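Local coordinates for flavocytochrome C3 fumarate reductase (Shewanella frigidimarina, PDB 1QO8), which catalyses the essentially one-way reduction of fumarate to succinate, using FAD and four covalently attached c-type haems, and may take part in electron transport to Fe(3+), at the protoporphyrin IX containing Fe site and the interface of chains A and B. Coordinates in Å, arbitrary orientation; residue numbers count along the deposited sequence, not the author numbering. Chains: chain A/B, Flavocytochrome C3 fumarate reductase.

Contact 1: the protoporphyrin IX containing Fe site. Residues chain A 5-6, 8-10, 12, 15, 17-19, 23, 25, 29, 35-36, 39-40, 66, 69, 71-72, 91-92, 293. With HEM (protoporphyrin IX containing Fe), chain C; HEM (protoporphyrin IX containing Fe), chain D.
Two neighbouring c-type haems of the cytochrome domain are held here by histidine pairs and by CXXCH motifs, A:Cys15, A:Cys18 and A:His19 for HEM (chain D), and A:Cys36, A:Cys39 and A:His40 for HEM (chain C). Both irons are bis-histidine and near octahedral. In HEM (chain D), A:His19 and A:His72 face each other across the macrocycle with an NE2-FE-NE2 angle of 172°, A:His72 NE2 lying 2.0 Å from FE. In HEM (chain C) the opposed pair is A:His9 and A:His40, a little bent with an NE2-FE-NE2 angle of 167°, and A:His9 NE2 lies 2.3 Å from FE.

A:His9 touches both haems. Its CG lies anti to the carbonyl carbon (chi1 -73°), which directs NE2 to one iron while a face of the imidazole lies against CBC, a vinyl-derived carbon of HEM (chain D), 3.4 Å from A:His9 ND1. The ring's rotation is held by the iron bond at NE2 together with ND1 donating to the carbonyl A:Met5 O at 2.6 Å, within the imidazole plane but above the carbonyl plane; this bond would probably strengthen the histidine's donation to iron. The contact of this iron ligand with the neighbouring haem's edge would probably suit electron transfer between the two haems.

Around HEM (chain C), the thioether methyl A:Met12 CE sits over pyrrole ring D, 3.8 Å from its centroid. A:Phe92 instead turns its CE2 edge to pyrrole ring A. On HEM (chain D), A:Gly6 CA covers pyrrole ring C, where the absence of a side chain probably allows the close packing. One propionate carboxylate is gripped at both oxygens by backbone amides: A:Gly71 N donates to HEM (chain D) O1D at 2.9 Å. The second amide, A:His72 N, donates to HEM (chain D) O2D at 2.8 Å.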
loop_
_atom_site.group_PDB
_atom_site.type_symbol
_atom_site.label_atom_id
_atom_site.label_comp_id
_atom_site.label_asym_id
_atom_site.label_seq_id
_atom_site.Cartn_x
_atom_site.Cartn_y
_atom_site.Cartn_z
ATOM N N MET A 5 25.020 -19.510 -33.120
ATOM C CA MET A 5 24.181 -20.048 -34.162
ATOM C C MET A 5 24.250 -19.243 -35.472
ATOM O O MET A 5 23.995 -19.797 -36.566
ATOM C CB MET A 5 22.736 -20.004 -33.605
ATOM C CG MET A 5 21.758 -20.745 -34.500
ATOM S SD MET A 5 20.171 -21.083 -33.678
ATOM C CE MET A 5 19.228 -19.641 -33.854
ATOM N N GLY A 6 24.055 -17.944 -35.377
ATOM C CA GLY A 6 24.254 -16.937 -36.371
ATOM C C GLY A 6 25.499 -17.172 -37.245
ATOM O O GLY A 6 25.327 -17.349 -38.453
ATOM N N PHE A 8 27.429 -20.091 -37.407
ATOM C CA PHE A 8 27.151 -21.381 -38.027
ATOM C C PHE A 8 26.269 -21.235 -39.273
ATOM O O PHE A 8 26.684 -21.822 -40.292
ATOM C CB PHE A 8 26.520 -22.356 -37.023
ATOM C CG PHE A 8 26.138 -23.709 -37.493
ATOM C CD1 PHE A 8 24.860 -23.907 -38.000
ATOM C CD2 PHE A 8 27.037 -24.764 -37.407
ATOM C CE1 PHE A 8 24.526 -25.189 -38.432
ATOM C CE2 PHE A 8 26.670 -26.049 -37.811
ATOM C CZ PHE A 8 25.398 -26.244 -38.320
ATOM N N HIS A 9 25.184 -20.492 -39.225
ATOM C CA HIS A 9 24.333 -20.343 -40.365
ATOM C C HIS A 9 24.973 -19.444 -41.479
ATOM O O HIS A 9 24.730 -19.701 -42.687
ATOM C CB HIS A 9 22.940 -19.754 -40.070
ATOM C CG HIS A 9 22.068 -20.760 -39.372
ATOM N ND1 HIS A 9 22.334 -21.101 -38.035
ATOM C CD2 HIS A 9 21.024 -21.527 -39.798
ATOM C CE1 HIS A 9 21.451 -22.018 -37.680
ATOM N NE2 HIS A 9 20.701 -22.333 -38.721
ATOM N N ALA A 10 25.532 -18.300 -41.105
ATOM C CA ALA A 10 26.205 -17.416 -42.055
ATOM C C ALA A 10 27.311 -18.169 -42.790
ATOM O O ALA A 10 27.326 -17.906 -43.936
ATOM C CB ALA A 10 26.928 -16.175 -41.518
ATOM N N MET A 12 27.197 -21.166 -43.713
ATOM C CA MET A 12 26.568 -22.000 -44.724
ATOM C C MET A 12 25.962 -21.058 -45.741
ATOM O O MET A 12 25.928 -21.458 -46.892
ATOM C CB MET A 12 25.541 -22.961 -44.170
ATOM C CG MET A 12 25.980 -24.016 -43.174
ATOM S SD MET A 12 24.496 -24.943 -42.679
ATOM C CE MET A 12 23.705 -23.717 -41.591
ATOM N N CYS A 15 24.751 -13.744 -43.487
ATOM C CA CYS A 15 23.994 -13.012 -42.493
ATOM C C CYS A 15 22.534 -12.921 -42.913
ATOM O O CYS A 15 21.653 -13.185 -42.092
ATOM C CB CYS A 15 24.495 -11.569 -42.176
ATOM S SG CYS A 15 26.236 -11.716 -41.711
ATOM N N SER A 17 20.874 -15.028 -44.480
ATOM C CA SER A 17 19.984 -16.182 -44.235
ATOM C C SER A 17 18.928 -15.792 -43.161
ATOM O O SER A 17 17.753 -16.113 -43.390
ATOM C CB SER A 17 20.650 -17.425 -43.769
ATOM O OG SER A 17 21.711 -17.990 -44.431
ATOM N N CYS A 18 19.239 -15.115 -42.057
ATOM C CA CYS A 18 18.085 -14.699 -41.236
ATOM C C CYS A 18 17.780 -13.236 -41.229
ATOM O O CYS A 18 16.716 -12.911 -40.671
ATOM C CB CYS A 18 18.188 -15.165 -39.770
ATOM S SG CYS A 18 18.904 -16.781 -39.650
ATOM N N HIS A 19 18.703 -12.364 -41.655
ATOM C CA HIS A 19 18.466 -10.935 -41.345
ATOM C C HIS A 19 18.158 -10.228 -42.682
ATOM O O HIS A 19 18.706 -10.664 -43.700
ATOM C CB HIS A 19 19.688 -10.287 -40.721
ATOM C CG HIS A 19 20.104 -10.697 -39.301
ATOM N ND1 HIS A 19 19.255 -10.353 -38.282
ATOM C CD2 HIS A 19 21.126 -11.272 -38.703
ATOM C CE1 HIS A 19 19.785 -10.743 -37.140
ATOM N NE2 HIS A 19 20.914 -11.369 -37.303
ATOM N N ILE A 23 21.376 -5.036 -41.800
ATOM C CA ILE A 23 20.906 -5.696 -40.579
ATOM C C ILE A 23 20.209 -4.664 -39.692
ATOM O O ILE A 23 20.811 -3.689 -39.243
ATOM C CB ILE A 23 22.011 -6.447 -39.832
ATOM C CG1 ILE A 23 22.410 -7.631 -40.687
ATOM C CG2 ILE A 23 21.520 -6.873 -38.429
ATOM C CD1 ILE A 23 23.556 -8.515 -40.312
ATOM N N VAL A 25 17.279 -5.380 -36.891
ATOM C CA VAL A 25 16.407 -6.474 -36.342
ATOM C C VAL A 25 15.235 -5.818 -35.658
ATOM O O VAL A 25 15.438 -4.894 -34.875
ATOM C CB VAL A 25 17.241 -7.358 -35.443
ATOM C CG1 VAL A 25 16.384 -8.540 -34.904
ATOM C CG2 VAL A 25 18.488 -7.803 -36.171
ATOM N N GLU A 29 11.588 -9.443 -33.677
ATOM C CA GLU A 29 12.344 -10.433 -34.462
ATOM C C GLU A 29 11.581 -11.182 -35.522
ATOM O O GLU A 29 11.734 -12.384 -35.842
ATOM C CB GLU A 29 13.116 -11.355 -33.504
ATOM C CG GLU A 29 13.907 -10.520 -32.457
ATOM C CD GLU A 29 14.594 -11.339 -31.405
ATOM O OE1 GLU A 29 14.439 -12.603 -31.315
ATOM O OE2 GLU A 29 15.403 -10.846 -30.580
ATOM N N GLN A 35 12.146 -16.702 -41.248
ATOM C CA GLN A 35 13.223 -17.438 -41.871
ATOM C C GLN A 35 13.567 -18.761 -41.276
ATOM O O GLN A 35 13.642 -19.756 -42.029
ATOM C CB GLN A 35 14.520 -16.555 -41.868
ATOM C CG GLN A 35 14.309 -15.273 -42.693
ATOM C CD GLN A 35 13.939 -15.643 -44.131
ATOM O OE1 GLN A 35 12.854 -15.299 -44.507
ATOM N NE2 GLN A 35 14.658 -16.419 -44.925
ATOM N N CYS A 36 13.691 -18.862 -39.930
ATOM C CA CYS A 36 13.624 -20.171 -39.273
ATOM C C CYS A 36 12.546 -21.039 -39.862
ATOM O O CYS A 36 12.945 -22.151 -40.186
ATOM C CB CYS A 36 13.328 -20.226 -37.748
ATOM S SG CYS A 36 14.038 -18.809 -36.876
ATOM N N CYS A 39 13.095 -22.166 -43.799
ATOM C CA CYS A 39 13.975 -23.302 -43.961
ATOM C C CYS A 39 13.632 -24.521 -43.136
ATOM O O CYS A 39 14.085 -25.628 -43.532
ATOM C CB CYS A 39 15.421 -22.917 -43.757
ATOM S SG CYS A 39 15.900 -21.497 -44.871
ATOM N N HIS A 40 13.125 -24.297 -41.903
ATOM C CA HIS A 40 13.086 -25.519 -41.053
ATOM C C HIS A 40 11.664 -26.079 -40.966
ATOM O O HIS A 40 11.488 -27.170 -40.398
ATOM C CB HIS A 40 13.535 -25.160 -39.628
ATOM C CG HIS A 40 15.026 -25.226 -39.479
ATOM N ND1 HIS A 40 15.680 -26.434 -39.572
ATOM C CD2 HIS A 40 15.969 -24.265 -39.299
ATOM C CE1 HIS A 40 16.985 -26.251 -39.382
ATOM N NE2 HIS A 40 17.133 -24.956 -39.197
ATOM N N THR A 66 13.085 -17.924 -31.597
ATOM C CA THR A 66 14.053 -17.234 -30.802
ATOM C C THR A 66 13.493 -16.848 -29.421
ATOM O O THR A 66 14.257 -16.279 -28.626
ATOM C CB THR A 66 14.498 -15.926 -31.578
ATOM O OG1 THR A 66 13.341 -15.108 -31.683
ATOM C CG2 THR A 66 14.925 -16.348 -33.027
ATOM N N HIS A 69 15.829 -20.478 -29.172
ATOM C CA HIS A 69 17.100 -20.589 -29.894
ATOM C C HIS A 69 17.662 -19.149 -30.016
ATOM O O HIS A 69 16.847 -18.329 -30.377
ATOM C CB HIS A 69 16.912 -21.100 -31.322
ATOM C CG HIS A 69 16.537 -22.579 -31.181
ATOM N ND1 HIS A 69 17.540 -23.461 -30.856
ATOM C CD2 HIS A 69 15.413 -23.265 -31.329
ATOM C CE1 HIS A 69 17.064 -24.682 -30.865
ATOM N NE2 HIS A 69 15.788 -24.608 -31.136
ATOM N N GLY A 71 20.332 -16.224 -31.791
ATOM C CA GLY A 71 21.337 -15.908 -32.806
ATOM C C GLY A 71 22.746 -15.896 -32.287
ATOM O O GLY A 71 23.706 -16.391 -32.905
ATOM N N HIS A 72 22.968 -15.146 -31.188
ATOM C CA HIS A 72 24.303 -14.613 -30.896
ATOM C C HIS A 72 24.506 -14.791 -29.378
ATOM O O HIS A 72 25.294 -14.099 -28.768
ATOM C CB HIS A 72 24.381 -13.109 -31.367
ATOM C CG HIS A 72 24.184 -13.036 -32.883
ATOM N ND1 HIS A 72 25.143 -13.657 -33.662
ATOM C CD2 HIS A 72 23.294 -12.566 -33.742
ATOM C CE1 HIS A 72 24.739 -13.616 -34.911
ATOM N NE2 HIS A 72 23.661 -12.894 -35.071
ATOM N N PRO A 91 21.223 -27.264 -28.789
ATOM C CA PRO A 91 22.208 -26.896 -29.863
ATOM C C PRO A 91 22.813 -25.535 -29.520
ATOM O O PRO A 91 22.154 -24.609 -29.029
ATOM C CB PRO A 91 21.318 -26.808 -31.099
ATOM C CG PRO A 91 20.080 -27.605 -30.770
ATOM C CD PRO A 91 19.842 -27.395 -29.274
ATOM N N PHE A 92 24.083 -25.276 -29.802
ATOM C CA PHE A 92 24.759 -24.007 -29.682
ATOM C C PHE A 92 24.897 -23.534 -28.229
ATOM O O PHE A 92 24.829 -22.334 -27.884
ATOM C CB PHE A 92 24.081 -22.958 -30.559
ATOM C CG PHE A 92 23.938 -23.341 -32.012
ATOM C CD1 PHE A 92 25.052 -23.302 -32.842
ATOM C CD2 PHE A 92 22.707 -23.799 -32.512
ATOM C CE1 PHE A 92 24.928 -23.654 -34.200
ATOM C CE2 PHE A 92 22.622 -24.180 -33.845
ATOM C CZ PHE A 92 23.710 -24.063 -34.731
ATOM N N HIS A 293 15.584 -4.207 -29.447
ATOM C CA HIS A 293 16.579 -3.914 -30.525
ATOM C C HIS A 293 16.625 -2.411 -30.787
ATOM O O HIS A 293 17.621 -1.775 -30.970
ATOM C CB HIS A 293 16.141 -4.670 -31.828
ATOM C CG HIS A 293 16.470 -6.123 -31.517
ATOM N ND1 HIS A 293 15.559 -7.167 -31.489
ATOM C CD2 HIS A 293 17.642 -6.664 -31.169
ATOM C CE1 HIS A 293 16.198 -8.276 -31.162
ATOM N NE2 HIS A 293 17.462 -7.987 -30.933
HETATM C CHA HEM C . 20.917 -26.134 -38.351
HETATM C CHB HEM C . 17.670 -23.509 -35.943
HETATM C CHC HEM C . 17.300 -20.358 -39.563
HETATM C CHD HEM C . 19.146 -23.934 -42.235
HETATM C C1A HEM C . 20.131 -25.617 -37.332
HETATM C C2A HEM C . 20.171 -26.043 -35.966
HETATM C C3A HEM C . 19.285 -25.325 -35.258
HETATM C C4A HEM C . 18.698 -24.384 -36.170
HETATM C CMA HEM C . 18.949 -25.476 -33.744
HETATM C CAA HEM C . 21.092 -27.169 -35.444
HETATM C CBA HEM C . 20.284 -28.423 -35.291
HETATM C CGA HEM C . 21.023 -29.568 -34.641
HETATM O O1A HEM C . 20.574 -30.680 -35.017
HETATM O O2A HEM C . 21.927 -29.204 -33.841
HETATM C C1B HEM C . 17.365 -22.386 -36.638
HETATM C C2B HEM C . 16.820 -21.179 -36.110
HETATM C C3B HEM C . 16.760 -20.318 -37.107
HETATM C C4B HEM C . 17.245 -20.957 -38.323
HETATM C CMB HEM C . 16.327 -20.945 -34.639
HETATM C CAB HEM C . 16.383 -18.835 -37.064
HETATM C CBB HEM C . 16.802 -17.997 -36.108
HETATM C C1C HEM C . 17.710 -21.129 -40.644
HETATM C C2C HEM C . 17.592 -20.737 -42.043
HETATM C C3C HEM C . 18.146 -21.706 -42.777
HETATM C C4C HEM C . 18.556 -22.762 -41.906
HETATM C CMC HEM C . 16.989 -19.403 -42.487
HETATM C CAC HEM C . 18.387 -21.786 -44.313
HETATM C CBC HEM C . 18.785 -20.589 -44.962
HETATM C C1D HEM C . 19.852 -24.804 -41.452
HETATM C C2D HEM C . 20.654 -25.938 -41.894
HETATM C C3D HEM C . 21.148 -26.513 -40.858
HETATM C C4D HEM C . 20.655 -25.806 -39.665
HETATM C CMD HEM C . 20.880 -26.188 -43.430
HETATM C CAD HEM C . 22.065 -27.761 -40.773
HETATM C CBD HEM C . 21.072 -28.995 -40.804
HETATM C CGD HEM C . 21.692 -30.203 -41.423
HETATM O O1D HEM C . 22.332 -30.075 -42.522
HETATM O O2D HEM C . 21.563 -31.271 -40.721
HETATM N NA HEM C . 19.212 -24.575 -37.429
HETATM N NB HEM C . 17.678 -22.177 -37.964
HETATM N NC HEM C . 18.243 -22.394 -40.597
HETATM N ND HEM C . 19.849 -24.775 -40.087
HETATM FE FE HEM C . 18.772 -23.456 -39.031
HETATM C CHA HEM D . 20.559 -10.185 -33.601
HETATM C CHB HEM D . 24.414 -9.456 -36.523
HETATM C CHC HEM D . 23.769 -13.739 -38.689
HETATM C CHD HEM D . 19.970 -14.495 -35.766
HETATM C C1A HEM D . 21.642 -9.630 -34.267
HETATM C C2A HEM D . 22.092 -8.268 -34.038
HETATM C C3A HEM D . 23.156 -8.109 -34.823
HETATM C C4A HEM D . 23.402 -9.320 -35.552
HETATM C CMA HEM D . 24.069 -6.882 -34.989
HETATM C CAA HEM D . 21.447 -7.240 -33.070
HETATM C CBA HEM D . 21.574 -7.238 -31.574
HETATM C CGA HEM D . 21.196 -6.095 -30.659
HETATM O O1A HEM D . 22.067 -5.870 -29.728
HETATM O O2A HEM D . 20.120 -5.422 -30.749
HETATM C C1B HEM D . 24.639 -10.586 -37.272
HETATM C C2B HEM D . 25.813 -10.868 -38.093
HETATM C C3B HEM D . 25.665 -12.073 -38.655
HETATM C C4B HEM D . 24.359 -12.552 -38.260
HETATM C CMB HEM D . 27.034 -9.922 -38.181
HETATM C CAB HEM D . 26.655 -12.877 -39.500
HETATM C CBB HEM D . 27.998 -13.031 -39.426
HETATM C C1C HEM D . 22.632 -14.295 -38.121
HETATM C C2C HEM D . 22.006 -15.543 -38.507
HETATM C C3C HEM D . 21.015 -15.752 -37.690
HETATM C C4C HEM D . 20.916 -14.651 -36.771
HETATM C CMC HEM D . 22.505 -16.429 -39.677
HETATM C CAC HEM D . 20.055 -16.975 -37.511
HETATM C CBC HEM D . 20.556 -18.234 -37.567
HETATM C C1D HEM D . 19.794 -13.440 -34.898
HETATM C C2D HEM D . 18.791 -13.297 -33.875
HETATM C C3D HEM D . 18.985 -12.131 -33.284
HETATM C C4D HEM D . 20.113 -11.453 -33.937
HETATM C CMD HEM D . 17.739 -14.410 -33.589
HETATM C CAD HEM D . 18.278 -11.463 -32.072
HETATM C CBD HEM D . 19.196 -11.698 -30.826
HETATM C CGD HEM D . 19.687 -13.120 -30.626
HETATM O O1D HEM D . 18.808 -14.030 -30.726
HETATM O O2D HEM D . 20.889 -13.373 -30.383
HETATM N NA HEM D . 22.409 -10.235 -35.258
HETATM N NB HEM D . 23.793 -11.645 -37.388
HETATM N NC HEM D . 21.914 -13.738 -37.070
HETATM N ND HEM D . 20.565 -12.309 -34.907
HETATM FE FE HEM D . 22.201 -12.046 -36.117
#

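Contact 2: the interface of chains A and B. Residues chain A 320-321, 345, 354-355; chain B 320-321, 345, 354-355.
Two tyrosine rings related by the two-fold, A:Tyr320 and B:Tyr320, form the apolar centre of this patch of the homodimer interface. They reach toward each other tip to tip, and each turns a face to its twin with an offset toward the rim, so that A:Tyr320 CD2 comes within 3.4 Å of B:Tyr320 CD2. A:Tyr321 crosses B:Tyr320 obliquely and closes one edge of the pair, its phenol carbon CZ lying 3.8 Å from B:Tyr320 CE2; B:Tyr321 does the same on the other side.

The outer face of each central ring is capped by a lysine of the opposite chain, giving a lysine-tyrosine-tyrosine-lysine sandwich. B:Lys345 NZ stands over the middle of the A:Tyr320 ring, 3.5 Å from its centroid, in a cation-pi contact. The same amine donates to the backbone carbonyl A:Tyr320 O at 2.8 Å, in the carbonyl plane and on a lone pair (141° at the oxygen). Its twin, A:Lys345 NZ, reaches B:Tyr320 O at 3.0 Å through a differently bent chain, with chi3 at 19° against 75° in B:Lys345. An alanine in place of A:Tyr320 would probably loosen the dimer centre by removing both the ring packed on B:Tyr320 and the platform beneath B:Lys345 NZ.

Further out, water 3 joins A:Tyr320 O to B:Tyr321 OH, and water 1 makes the reciprocal link. Beyond them, the side chains of A:Ile354 and B:Asp355 cross at about a right angle, the CG2 branch of the isoleucine lying against the carboxylate, while water 2 bridges A:Ile354 N and B:Asp355 OD1, its oxygen 2.9 Å from B:Asp355 OD1.

In the fold, the tyrosines end helix 315-321, whose C-terminal carbonyls would favour a lysine's charge; A:Lys345 belongs to helix 339-346, and A:Ile354 and A:Asp355 lie in the loop between strands 351-352 and 357-360.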
loop_
_atom_site.group_PDB
_atom_site.type_symbol
_atom_site.label_atom_id
_atom_site.label_comp_id
_atom_site.label_asym_id
_atom_site.label_seq_id
_atom_site.Cartn_x
_atom_site.Cartn_y
_atom_site.Cartn_z
ATOM N N TYR A 320 7.100 -5.194 0.474
ATOM C CA TYR A 320 6.547 -3.977 1.022
ATOM C C TYR A 320 5.098 -4.058 1.483
ATOM O O TYR A 320 4.686 -3.468 2.500
ATOM C CB TYR A 320 6.658 -2.794 0.034
ATOM C CG TYR A 320 6.711 -1.545 0.933
ATOM C CD1 TYR A 320 7.869 -1.206 1.636
ATOM C CD2 TYR A 320 5.559 -0.819 1.085
ATOM C CE1 TYR A 320 7.865 -0.076 2.482
ATOM C CE2 TYR A 320 5.558 0.305 1.906
ATOM C CZ TYR A 320 6.706 0.676 2.575
ATOM O OH TYR A 320 6.632 1.770 3.388
ATOM N N TYR A 321 4.258 -4.723 0.736
ATOM C CA TYR A 321 2.831 -4.810 1.009
ATOM C C TYR A 321 2.569 -5.979 1.951
ATOM O O TYR A 321 1.625 -5.954 2.738
ATOM C CB TYR A 321 2.057 -4.983 -0.298
ATOM C CG TYR A 321 2.067 -3.825 -1.275
ATOM C CD1 TYR A 321 1.869 -2.539 -0.762
ATOM C CD2 TYR A 321 2.294 -3.948 -2.644
ATOM C CE1 TYR A 321 1.832 -1.436 -1.604
ATOM C CE2 TYR A 321 2.271 -2.830 -3.477
ATOM C CZ TYR A 321 2.050 -1.566 -2.952
ATOM O OH TYR A 321 2.004 -0.449 -3.729
ATOM N N LYS A 345 1.025 4.599 -10.443
ATOM C CA LYS A 345 1.275 5.204 -9.165
ATOM C C LYS A 345 2.150 6.470 -9.306
ATOM O O LYS A 345 1.849 7.514 -8.782
ATOM C CB LYS A 345 2.014 4.200 -8.256
ATOM C CG LYS A 345 1.907 4.677 -6.798
ATOM C CD LYS A 345 2.869 4.017 -5.820
ATOM C CE LYS A 345 4.088 3.324 -6.370
ATOM N NZ LYS A 345 4.936 2.573 -5.374
ATOM N N ILE A 354 -4.636 -2.159 -2.453
ATOM C CA ILE A 354 -3.419 -2.360 -3.255
ATOM C C ILE A 354 -2.590 -3.522 -2.729
ATOM O O ILE A 354 -1.919 -4.328 -3.411
ATOM C CB ILE A 354 -2.592 -1.076 -3.301
ATOM C CG1 ILE A 354 -1.336 -1.166 -4.166
ATOM C CG2 ILE A 354 -2.205 -0.654 -1.878
ATOM C CD1 ILE A 354 -1.618 -1.384 -5.664
ATOM N N ASP A 355 -2.685 -3.722 -1.407
ATOM C CA ASP A 355 -1.761 -4.641 -0.731
ATOM C C ASP A 355 -2.345 -6.057 -0.594
ATOM O O ASP A 355 -1.637 -6.895 -0.016
ATOM C CB ASP A 355 -1.299 -4.071 0.597
ATOM C CG ASP A 355 -2.313 -3.675 1.641
ATOM O OD1 ASP A 355 -3.435 -3.295 1.264
ATOM O OD2 ASP A 355 -1.974 -3.765 2.837
ATOM N N TYR B 320 6.343 5.780 -1.046
ATOM C CA TYR B 320 6.006 4.466 -1.565
ATOM C C TYR B 320 4.491 4.433 -1.786
ATOM O O TYR B 320 4.136 3.919 -2.833
ATOM C CB TYR B 320 6.501 3.297 -0.694
ATOM C CG TYR B 320 6.516 2.042 -1.563
ATOM C CD1 TYR B 320 7.623 1.758 -2.380
ATOM C CD2 TYR B 320 5.441 1.209 -1.610
ATOM C CE1 TYR B 320 7.630 0.627 -3.198
ATOM C CE2 TYR B 320 5.387 0.085 -2.419
ATOM C CZ TYR B 320 6.477 -0.190 -3.189
ATOM O OH TYR B 320 6.473 -1.269 -4.035
ATOM N N TYR B 321 3.719 5.126 -0.919
ATOM C CA TYR B 321 2.278 5.112 -1.076
ATOM C C TYR B 321 1.804 6.174 -2.012
ATOM O O TYR B 321 0.753 6.056 -2.682
ATOM C CB TYR B 321 1.559 5.238 0.303
ATOM C CG TYR B 321 1.809 4.080 1.234
ATOM C CD1 TYR B 321 1.820 2.755 0.700
ATOM C CD2 TYR B 321 2.010 4.167 2.573
ATOM C CE1 TYR B 321 1.989 1.648 1.549
ATOM C CE2 TYR B 321 2.183 3.077 3.433
ATOM C CZ TYR B 321 2.186 1.804 2.864
ATOM O OH TYR B 321 2.412 0.728 3.717
ATOM N N LYS B 345 2.559 -4.380 10.533
ATOM C CA LYS B 345 2.733 -4.943 9.196
ATOM C C LYS B 345 3.717 -6.101 9.268
ATOM O O LYS B 345 3.554 -7.186 8.692
ATOM C CB LYS B 345 3.207 -3.850 8.196
ATOM C CG LYS B 345 3.308 -4.386 6.736
ATOM C CD LYS B 345 3.773 -3.244 5.804
ATOM C CE LYS B 345 5.211 -2.866 5.869
ATOM N NZ LYS B 345 5.654 -1.995 4.724
ATOM N N ILE B 354 -4.546 1.449 3.085
ATOM C CA ILE B 354 -3.300 1.842 3.677
ATOM C C ILE B 354 -2.638 3.086 3.046
ATOM O O ILE B 354 -2.079 3.890 3.782
ATOM C CB ILE B 354 -2.283 0.694 3.674
ATOM C CG1 ILE B 354 -0.965 1.090 4.375
ATOM C CG2 ILE B 354 -2.032 0.266 2.224
ATOM C CD1 ILE B 354 -1.163 1.333 5.853
ATOM N N ASP B 355 -2.688 3.302 1.749
ATOM C CA ASP B 355 -2.010 4.386 1.034
ATOM C C ASP B 355 -2.808 5.692 0.967
ATOM O O ASP B 355 -2.371 6.635 0.333
ATOM C CB ASP B 355 -1.623 3.884 -0.366
ATOM C CG ASP B 355 -2.801 3.353 -1.183
ATOM O OD1 ASP B 355 -3.827 2.896 -0.617
ATOM O OD2 ASP B 355 -2.596 3.471 -2.416
HETATM O O HOH W 1 1.857 1.809 -2.734
HETATM O O HOH W 2 -5.224 0.733 -1.874
HETATM O O HOH W 3 2.314 -1.749 2.766
#

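Contact 1 and contact 2 share no residue or secondary-structure element, and the centres of their C-alpha atoms are about 45 Å apart. Contact 1 belongs mainly to the N-terminal cytochrome domain, with A:His293 coming from the flavoprotein-like region; contact 2 lies wholly within that region. The active-site A:Arg397 is about 45 Å from the centre of contact 1 but about 23 Å from that of contact 2. The haem pair thus lies well away from this patch of the dimer contact. Its electrons would probably reach the flavin through the subunit's other haems, while contact 2 helps hold the two flavoprotein-like regions together.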